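Local coordinates for protein ectonucleoside triphosphate diphosphohydrolase 4 (Homo sapiens, PDB 6WG5) that belongs to the GDA1/CD39 family of nucleoside phosphatases, within the actin-like ATPase clan, and folds around two mixed beta-sheets, at residues A233-K238 with H269-Y274. Residues are numbered along the deposited sequence; the frame is centred on the assembly and turned at random. Where two conformers were deposited one is given.
Sequences AYEVPK and HVYRVY
Y234 and Y274 form an antiparallel hydrogen-bonded pair where strands 233-235 and 270-274 run at 151° to one another, with Y274 N reaching Y234 O at 2.8 Å and Y234 N returning to Y274 O. E235 and V273 follow as the non-hydrogen-bonded pair, and V236 N extends the pairing past the strand end by a nearly straight bond to R272 O. The two tyrosines share one face of the sheet. Y234 takes a chi1 of 54°, with CG between the backbone N and carbonyl carbon, and its CE2 approaches Y274 CD1 at 3.3 Å; the rings meet obliquely, planes 50° apart, while Y274 CB lies over one face of the Y234 ring. Y234 OH is hydrogen-bonded to P372 O and Y274 OH to Y370 O. V236 CG2 adds an apolar touch on Y274 CB. The R272 chain is bent at chi3, which turns NE. In the modelled conformer, one of two, NH2 donates to K238 O at 2.8 Å from above the carbonyl plane, less certain than the main-chain pairing because K238 is poorly ordered; V236 O lies over a guanidinium face without a hydrogen bond to NH2. On the sheet face of E235 and V273, the extended E235 side chain brings its carboxylate to the edge of the Y271 ring. A water lies 2.8 Å from both E235 OE2 and R272 N. R216 forms a salt bridge with OE2, and T219 bonds OE1. The contact thus joins neighbouring strands of a six-stranded mixed sheet: the water ties carboxylate to main chain, and R216 probably stabilises the buried negative charge.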
loop_
_atom_site.group_PDB
_atom_site.type_symbol
_atom_site.label_atom_id
_atom_site.label_comp_id
_atom_site.label_asym_id
_atom_site.label_seq_id
_atom_site.Cartn_x
_atom_site.Cartn_y
_atom_site.Cartn_z
ATOM N N ALA A 233 5.175 2.430 -5.152
ATOM C CA ALA A 233 6.432 2.314 -4.426
ATOM C C ALA A 233 7.293 1.246 -5.081
ATOM O O ALA A 233 6.806 0.149 -5.371
ATOM C CB ALA A 233 6.192 1.971 -2.953
ATOM N N TYR A 234 8.566 1.563 -5.304
ATOM C CA TYR A 234 9.484 0.589 -5.875
ATOM C C TYR A 234 10.919 0.983 -5.559
ATOM O O TYR A 234 11.207 2.122 -5.188
ATOM C CB TYR A 234 9.288 0.453 -7.387
ATOM C CG TYR A 234 9.364 1.755 -8.147
ATOM C CD1 TYR A 234 10.558 2.191 -8.701
ATOM C CD2 TYR A 234 8.236 2.541 -8.322
ATOM C CE1 TYR A 234 10.626 3.377 -9.404
ATOM C CE2 TYR A 234 8.294 3.726 -9.022
ATOM C CZ TYR A 234 9.489 4.140 -9.560
ATOM O OH TYR A 234 9.539 5.327 -10.257
ATOM N N GLU A 235 11.813 0.012 -5.713
ATOM C CA GLU A 235 13.228 0.229 -5.467
ATOM C C GLU A 235 13.880 0.886 -6.673
ATOM O O GLU A 235 13.546 0.582 -7.821
ATOM C CB GLU A 235 13.926 -1.098 -5.161
ATOM C CG GLU A 235 15.428 -0.971 -4.942
ATOM C CD GLU A 235 16.114 -2.313 -4.773
ATOM O OE1 GLU A 235 15.414 -3.347 -4.767
ATOM O OE2 GLU A 235 17.359 -2.330 -4.652
ATOM N N VAL A 236 14.816 1.788 -6.403
ATOM C CA VAL A 236 15.609 2.435 -7.444
ATOM C C VAL A 236 17.028 1.885 -7.342
ATOM O O VAL A 236 17.850 2.433 -6.595
ATOM C CB VAL A 236 15.577 3.962 -7.298
ATOM C CG1 VAL A 236 16.322 4.625 -8.445
ATOM C CG2 VAL A 236 14.137 4.455 -7.233
ATOM N N PRO A 237 17.362 0.807 -8.060
ATOM C CA PRO A 237 18.666 0.164 -7.820
ATOM C C PRO A 237 19.844 0.980 -8.318
ATOM O O PRO A 237 20.879 1.037 -7.643
ATOM C CB PRO A 237 18.547 -1.174 -8.571
ATOM C CG PRO A 237 17.109 -1.289 -8.994
ATOM C CD PRO A 237 16.589 0.100 -9.093
ATOM N N LYS A 238 19.723 1.603 -9.486
ATOM C CA LYS A 238 20.846 2.277 -10.118
ATOM C C LYS A 238 20.927 3.736 -9.691
ATOM O O LYS A 238 19.918 4.371 -9.368
ATOM C CB LYS A 238 20.734 2.196 -11.641
ATOM C CG LYS A 238 21.251 0.895 -12.232
ATOM C CD LYS A 238 21.209 0.926 -13.753
ATOM C CE LYS A 238 21.893 -0.294 -14.354
ATOM N NZ LYS A 238 21.144 -0.836 -15.525
ATOM N N HIS A 269 21.786 -4.931 2.778
ATOM C CA HIS A 269 20.380 -4.619 3.002
ATOM C C HIS A 269 20.092 -3.119 2.956
ATOM O O HIS A 269 19.103 -2.667 3.543
ATOM C CB HIS A 269 19.921 -5.194 4.343
ATOM C CG HIS A 269 19.842 -6.687 4.366
ATOM N ND1 HIS A 269 19.059 -7.406 3.489
ATOM C CD2 HIS A 269 20.440 -7.599 5.170
ATOM C CE1 HIS A 269 19.182 -8.695 3.747
ATOM N NE2 HIS A 269 20.013 -8.839 4.763
ATOM N N VAL A 270 20.932 -2.339 2.282
ATOM C CA VAL A 270 20.666 -0.921 2.060
ATOM C C VAL A 270 19.839 -0.781 0.788
ATOM O O VAL A 270 20.232 -1.275 -0.276
ATOM C CB VAL A 270 21.976 -0.120 1.962
ATOM C CG1 VAL A 270 21.698 1.328 1.573
ATOM C CG2 VAL A 270 22.724 -0.172 3.281
ATOM N N TYR A 271 18.697 -0.104 0.895
ATOM C CA TYR A 271 17.767 0.037 -0.216
ATOM C C TYR A 271 17.383 1.496 -0.412
ATOM O O TYR A 271 17.260 2.252 0.557
ATOM C CB TYR A 271 16.489 -0.784 0.017
ATOM C CG TYR A 271 16.710 -2.275 -0.017
ATOM C CD1 TYR A 271 16.643 -2.976 -1.211
ATOM C CD2 TYR A 271 16.986 -2.983 1.144
ATOM C CE1 TYR A 271 16.850 -4.337 -1.251
ATOM C CE2 TYR A 271 17.193 -4.345 1.116
ATOM C CZ TYR A 271 17.124 -5.018 -0.085
ATOM O OH TYR A 271 17.330 -6.377 -0.126
ATOM N N ARG A 272 17.215 1.881 -1.673
ATOM C CA ARG A 272 16.635 3.165 -2.048
ATOM C C ARG A 272 15.256 2.896 -2.635
ATOM O O ARG A 272 15.146 2.250 -3.684
ATOM C CB ARG A 272 17.524 3.893 -3.058
ATOM C CG ARG A 272 17.079 5.312 -3.373
ATOM C CD ARG A 272 17.889 5.932 -4.506
ATOM N NE ARG A 272 19.276 5.460 -4.524
ATOM C CZ ARG A 272 19.868 4.854 -5.552
ATOM N NH1 ARG A 272 21.135 4.471 -5.447
ATOM N NH2 ARG A 272 19.219 4.641 -6.690
ATOM N N VAL A 273 14.214 3.377 -1.961
ATOM C CA VAL A 273 12.835 3.115 -2.356
ATOM C C VAL A 273 12.140 4.438 -2.650
ATOM O O VAL A 273 12.188 5.368 -1.837
ATOM C CB VAL A 273 12.073 2.331 -1.273
ATOM C CG1 VAL A 273 10.653 2.037 -1.729
ATOM C CG2 VAL A 273 12.806 1.040 -0.945
ATOM N N TYR A 274 11.493 4.509 -3.811
ATOM C CA TYR A 274 10.694 5.658 -4.209
ATOM C C TYR A 274 9.246 5.415 -3.813
ATOM O O TYR A 274 8.711 4.329 -4.050
ATOM C CB TYR A 274 10.808 5.881 -5.716
ATOM C CG TYR A 274 9.767 6.803 -6.316
ATOM C CD1 TYR A 274 8.635 6.291 -6.934
ATOM C CD2 TYR A 274 9.926 8.181 -6.281
ATOM C CE1 TYR A 274 7.686 7.123 -7.494
ATOM C CE2 TYR A 274 8.978 9.025 -6.837
ATOM C CZ TYR A 274 7.864 8.489 -7.445
ATOM O OH TYR A 274 6.917 9.321 -8.000
HETATM O O HOH W 1 18.237 0.028 -3.467
#